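Long-range contact in esterase (uncultured bacterium FLS12, PDB 4RGY), which hydrolyses ester bonds as a low-temperature-active alkaline esterase of the alpha/beta-hydrolase superfamily, recovered from marine sediment: residues Val81-Leu93 and Trp170-Ala182. Numbering follows the deposited sequence.
Sequences VHRSFYTDMAHGL and WVAEQRNIFGDLA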
loop_
_atom_site.group_PDB
_atom_site.type_symbol
_atom_site.label_atom_id
_atom_site.label_comp_id
_atom_site.label_asym_id
_atom_site.label_seq_id
_atom_site.Cartn_x
_atom_site.Cartn_y
_atom_site.Cartn_z
ATOM N N VAL A 81 7.466 13.772 7.466
ATOM C CA VAL A 81 7.317 15.012 8.229
ATOM C C VAL A 81 6.927 16.213 7.376
ATOM O O VAL A 81 7.077 17.365 7.815
ATOM C CB VAL A 81 8.584 15.369 9.034
ATOM C CG1 VAL A 81 8.933 14.230 9.985
ATOM C CG2 VAL A 81 9.753 15.681 8.093
ATOM N N HIS A 82 6.443 15.951 6.165
ATOM C CA HIS A 82 6.005 17.022 5.271
ATOM C C HIS A 82 7.127 18.046 5.063
ATOM O O HIS A 82 8.292 17.651 5.012
ATOM C CB HIS A 82 4.694 17.612 5.787
ATOM C CG HIS A 82 3.657 16.561 6.019
ATOM N ND1 HIS A 82 2.891 16.500 7.163
ATOM C CD2 HIS A 82 3.304 15.486 5.273
ATOM C CE1 HIS A 82 2.095 15.448 7.099
ATOM N NE2 HIS A 82 2.327 14.815 5.963
ATOM N N ARG A 83 6.816 19.334 4.934
ATOM C CA ARG A 83 7.851 20.330 4.663
ATOM C C ARG A 83 8.200 21.096 5.939
ATOM O O ARG A 83 8.208 22.327 5.964
ATOM C CB ARG A 83 7.412 21.282 3.543
ATOM C CG ARG A 83 7.198 20.603 2.189
ATOM C CD ARG A 83 6.648 21.586 1.155
ATOM N NE ARG A 83 7.547 22.727 0.990
ATOM C CZ ARG A 83 8.510 22.795 0.074
ATOM N NH1 ARG A 83 8.686 21.802 -0.795
ATOM N NH2 ARG A 83 9.290 23.869 0.014
ATOM N N SER A 84 8.516 20.355 6.997
ATOM C CA SER A 84 8.640 20.934 8.335
ATOM C C SER A 84 10.060 21.163 8.830
ATOM O O SER A 84 10.251 21.784 9.870
ATOM C CB SER A 84 7.986 19.999 9.329
ATOM O OG SER A 84 8.710 18.786 9.407
ATOM N N PHE A 85 11.051 20.653 8.114
ATOM C CA PHE A 85 12.416 20.694 8.617
ATOM C C PHE A 85 12.541 20.087 10.026
ATOM O O PHE A 85 13.396 20.498 10.802
ATOM C CB PHE A 85 13.001 22.124 8.551
ATOM C CG PHE A 85 13.851 22.356 7.345
ATOM C CD1 PHE A 85 13.273 22.668 6.119
ATOM C CD2 PHE A 85 15.228 22.214 7.418
ATOM C CE1 PHE A 85 14.057 22.845 4.998
ATOM C CE2 PHE A 85 16.022 22.398 6.297
ATOM C CZ PHE A 85 15.433 22.720 5.090
ATOM N N TYR A 86 11.717 19.087 10.338
ATOM C CA TYR A 86 11.862 18.372 11.615
ATOM C C TYR A 86 11.786 19.350 12.788
ATOM O O TYR A 86 12.503 19.220 13.779
ATOM C CB TYR A 86 13.172 17.545 11.610
ATOM C CG TYR A 86 13.153 16.554 10.465
ATOM C CD1 TYR A 86 12.590 15.295 10.616
ATOM C CD2 TYR A 86 13.646 16.901 9.210
ATOM C CE1 TYR A 86 12.526 14.399 9.561
ATOM C CE2 TYR A 86 13.592 16.009 8.144
ATOM C CZ TYR A 86 13.025 14.761 8.329
ATOM O OH TYR A 86 12.924 13.868 7.291
ATOM N N THR A 87 10.884 20.319 12.667
ATOM C CA THR A 87 10.773 21.420 13.620
ATOM C C THR A 87 9.362 21.512 14.213
ATOM O O THR A 87 8.373 21.240 13.520
ATOM C CB THR A 87 11.131 22.746 12.912
ATOM O OG1 THR A 87 12.464 22.653 12.393
ATOM C CG2 THR A 87 11.054 23.952 13.854
ATOM N N ASP A 88 9.267 21.860 15.494
ATOM C CA ASP A 88 7.982 22.254 16.058
ATOM C C ASP A 88 7.698 23.640 15.506
ATOM O O ASP A 88 8.236 24.650 15.969
ATOM C CB ASP A 88 8.011 22.241 17.586
ATOM C CG ASP A 88 7.902 20.842 18.159
ATOM O OD1 ASP A 88 7.560 19.900 17.406
ATOM O OD2 ASP A 88 8.132 20.661 19.376
ATOM N N MET A 89 6.864 23.677 14.476
ATOM C CA MET A 89 6.705 24.864 13.655
ATOM C C MET A 89 6.087 26.035 14.401
ATOM O O MET A 89 5.180 25.859 15.214
ATOM C CB MET A 89 5.861 24.518 12.432
ATOM C CG MET A 89 6.548 23.513 11.507
ATOM S SD MET A 89 5.525 23.012 10.104
ATOM C CE MET A 89 5.498 24.530 9.166
ATOM N N ALA A 90 6.594 27.231 14.121
ATOM C CA ALA A 90 6.022 28.458 14.663
ATOM C C ALA A 90 4.578 28.620 14.182
ATOM O O ALA A 90 3.697 29.052 14.941
ATOM C CB ALA A 90 6.854 29.652 14.239
ATOM N N HIS A 91 4.354 28.274 12.917
ATOM C CA HIS A 91 3.022 28.252 12.326
ATOM C C HIS A 91 2.815 26.913 11.643
ATOM O O HIS A 91 3.057 26.762 10.437
ATOM C CB HIS A 91 2.868 29.377 11.302
ATOM C CG HIS A 91 3.043 30.746 11.878
ATOM N ND1 HIS A 91 2.006 31.441 12.458
ATOM C CD2 HIS A 91 4.129 31.551 11.960
ATOM C CE1 HIS A 91 2.443 32.617 12.872
ATOM N NE2 HIS A 91 3.729 32.708 12.583
ATOM N N GLY A 92 2.400 25.922 12.416
ATOM C CA GLY A 92 2.217 24.595 11.872
ATOM C C GLY A 92 2.155 23.568 12.974
ATOM O O GLY A 92 1.783 23.872 14.113
ATOM N N LEU A 93 2.509 22.337 12.637
ATOM C CA LEU A 93 2.382 21.246 13.585
ATOM C C LEU A 93 3.704 20.944 14.266
ATOM O O LEU A 93 4.777 21.426 13.857
ATOM C CB LEU A 93 1.851 19.994 12.889
ATOM C CG LEU A 93 0.541 20.207 12.120
ATOM C CD1 LEU A 93 0.099 18.922 11.408
ATOM C CD2 LEU A 93 -0.552 20.704 13.053
ATOM N N TRP A 170 9.267 31.198 -0.392
ATOM C CA TRP A 170 10.262 30.436 0.358
ATOM C C TRP A 170 10.554 31.077 1.707
ATOM O O TRP A 170 10.640 30.391 2.723
ATOM C CB TRP A 170 11.565 30.303 -0.439
ATOM C CG TRP A 170 12.649 29.555 0.299
ATOM C CD1 TRP A 170 12.844 28.205 0.318
ATOM C CD2 TRP A 170 13.676 30.119 1.125
ATOM N NE1 TRP A 170 13.931 27.894 1.101
ATOM C CE2 TRP A 170 14.458 29.050 1.607
ATOM C CE3 TRP A 170 14.011 31.421 1.504
ATOM C CZ2 TRP A 170 15.552 29.246 2.450
ATOM C CZ3 TRP A 170 15.101 31.612 2.338
ATOM C CH2 TRP A 170 15.857 30.531 2.801
ATOM N N VAL A 171 10.721 32.396 1.717
ATOM C CA VAL A 171 10.939 33.108 2.970
ATOM C C VAL A 171 9.736 32.977 3.909
ATOM O O VAL A 171 9.896 32.759 5.112
ATOM C CB VAL A 171 11.273 34.600 2.727
ATOM C CG1 VAL A 171 11.326 35.355 4.044
ATOM C CG2 VAL A 171 12.590 34.731 1.989
ATOM N N ALA A 172 8.530 33.108 3.366
ATOM C CA ALA A 172 7.333 32.934 4.180
ATOM C C ALA A 172 7.288 31.536 4.796
ATOM O O ALA A 172 6.900 31.379 5.958
ATOM C CB ALA A 172 6.074 33.208 3.366
ATOM N N GLU A 173 7.700 30.528 4.030
ATOM C CA GLU A 173 7.711 29.161 4.540
ATOM C C GLU A 173 8.732 29.004 5.661
ATOM O O GLU A 173 8.458 28.351 6.669
ATOM C CB GLU A 173 7.978 28.149 3.424
ATOM C CG GLU A 173 8.041 26.705 3.928
ATOM C CD GLU A 173 8.067 25.685 2.805
ATOM O OE1 GLU A 173 8.904 25.824 1.889
ATOM O OE2 GLU A 173 7.259 24.736 2.842
ATOM N N GLN A 174 9.906 29.609 5.497
ATOM C CA GLN A 174 10.910 29.562 6.552
ATOM C C GLN A 174 10.381 30.213 7.832
ATOM O O GLN A 174 10.637 29.730 8.937
ATOM C CB GLN A 174 12.216 30.213 6.084
ATOM C CG GLN A 174 12.913 29.435 4.963
ATOM C CD GLN A 174 13.293 28.027 5.383
ATOM O OE1 GLN A 174 12.808 27.035 4.823
ATOM N NE2 GLN A 174 14.167 27.928 6.373
ATOM N N ARG A 175 9.619 31.295 7.682
ATOM C CA ARG A 175 8.981 31.925 8.834
ATOM C C ARG A 175 7.923 31.029 9.474
ATOM O O ARG A 175 7.815 30.972 10.699
ATOM C CB ARG A 175 8.396 33.290 8.465
ATOM C CG ARG A 175 9.473 34.304 8.115
ATOM C CD ARG A 175 8.928 35.723 8.070
ATOM N NE ARG A 175 10.019 36.684 7.924
ATOM C CZ ARG A 175 10.210 37.445 6.853
ATOM N NH1 ARG A 175 9.365 37.387 5.833
ATOM N NH2 ARG A 175 11.236 38.282 6.811
ATOM N N ASN A 176 7.171 30.300 8.659
ATOM C CA ASN A 176 6.211 29.339 9.202
ATOM C C ASN A 176 6.908 28.251 10.007
ATOM O O ASN A 176 6.415 27.816 11.049
ATOM C CB ASN A 176 5.395 28.686 8.092
ATOM C CG ASN A 176 4.516 29.671 7.352
ATOM O OD1 ASN A 176 4.220 30.756 7.847
ATOM N ND2 ASN A 176 4.095 29.290 6.151
ATOM N N ILE A 177 8.063 27.815 9.522
ATOM C CA ILE A 177 8.825 26.788 10.218
ATOM C C ILE A 177 9.488 27.329 11.483
ATOM O O ILE A 177 9.276 26.803 12.580
ATOM C CB ILE A 177 9.903 26.182 9.301
ATOM C CG1 ILE A 177 9.247 25.434 8.135
ATOM C CG2 ILE A 177 10.808 25.246 10.099
ATOM C CD1 ILE A 177 10.196 25.136 6.998
ATOM N N PHE A 178 10.256 28.407 11.337
ATOM C CA PHE A 178 11.162 28.857 12.391
ATOM C C PHE A 178 10.719 30.075 13.179
ATOM O O PHE A 178 11.308 30.372 14.220
ATOM C CB PHE A 178 12.549 29.141 11.808
ATOM C CG PHE A 178 13.238 27.922 11.278
ATOM C CD1 PHE A 178 13.669 26.932 12.148
ATOM C CD2 PHE A 178 13.462 27.764 9.915
ATOM C CE1 PHE A 178 14.302 25.799 11.679
ATOM C CE2 PHE A 178 14.093 26.634 9.434
ATOM C CZ PHE A 178 14.520 25.649 10.324
ATOM N N GLY A 179 9.706 30.785 12.690
ATOM C CA GLY A 179 9.270 32.013 13.340
ATOM C C GLY A 179 10.123 33.212 12.976
ATOM O O GLY A 179 10.261 33.549 11.800
ATOM N N ASP A 180 10.685 33.864 13.986
ATOM C CA ASP A 180 11.548 35.016 13.767
ATOM C C ASP A 180 12.900 34.548 13.231
ATOM O O ASP A 180 13.716 34.017 13.983
ATOM C CB ASP A 180 11.743 35.764 15.086
ATOM C CG ASP A 180 12.560 37.039 14.932
ATOM O OD1 ASP A 180 13.086 37.319 13.833
ATOM O OD2 ASP A 180 12.672 37.769 15.938
ATOM N N LEU A 181 13.136 34.764 11.940
ATOM C CA LEU A 181 14.367 34.296 11.303
ATOM C C LEU A 181 15.620 34.931 11.908
ATOM O O LEU A 181 16.679 34.301 11.957
ATOM C CB LEU A 181 14.326 34.521 9.788
ATOM C CG LEU A 181 13.157 33.850 9.054
ATOM C CD1 LEU A 181 13.273 34.051 7.548
ATOM C CD2 LEU A 181 13.049 32.361 9.402
ATOM N N ALA A 182 15.499 36.173 12.375
ATOM C CA ALA A 182 16.646 36.886 12.934
ATOM C C ALA A 182 17.135 36.264 14.245
ATOM O O ALA A 182 18.284 36.481 14.651
ATOM C CB ALA A 182 16.310 38.354 13.126
HETATM O O HOH W 1 6.174 24.026 5.210
HETATM O O HOH W 2 9.927 26.958 15.345
#
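A90 and H91, in the irregular loop 81-93, donate their backbone N-H groups to carbonyls in the last turn of helix 170-178. H91 N lies 2.8 Å from N176 O, in the carbonyl plane and on a lone pair, whereas A90 N reaches I177 O at 3.1 Å from above its carbonyl plane. I177 O also accepts a hydrogen bond from a water that donates to D88 O as well, and takes a CA-H...O contact from M89 CA at 3.4 Å. Just past the helix the chain turns at G179, whose backbone angles, with positive phi, call for glycine; A90 CB packs 3.4 Å from G179 N, where a side chain on G179 would be tight.

At the other end of the contact, R83 meets E173 side-on: NE donates to OE2 and NH2 to OE1, both at 2.7 Å and both on syn lone pairs, with guanidinium and carboxylate planes only 9° apart. The bend at chi3 of R83 (58°) turns the guanidinium edge to the outstretched glutamate. A water links E173 OE2 to R83 O, while R83 NH1 is hydrogen-bonded to G15 O of the second subunit. A leucine in place of R83 would probably leave the E173 carboxylate without its cationic mate and cost the intersubunit bond.

Between these polar ends, I177 is the central apolar side chain. Its CD1 meets F85 CD1 at 4.0 Å, CG2 packs against T87 CB, and M89 CE, brought round by its bent chain, touches CG1. CG2 also lies over the centre of one face of the F178 ring.

H91 ND1 is hydrogen-bonded to N176 OD1 of the second subunit, reciprocated by the symmetric pair, and the two H91 rings stack. In this alpha/beta-hydrolase fold, the loop between strand 75-79 and helix 95-110 thus joins helix 170-178 at a subunit interface, with the F85 side chain near, though not touching, the probable S126-H245-D216 catalytic triad.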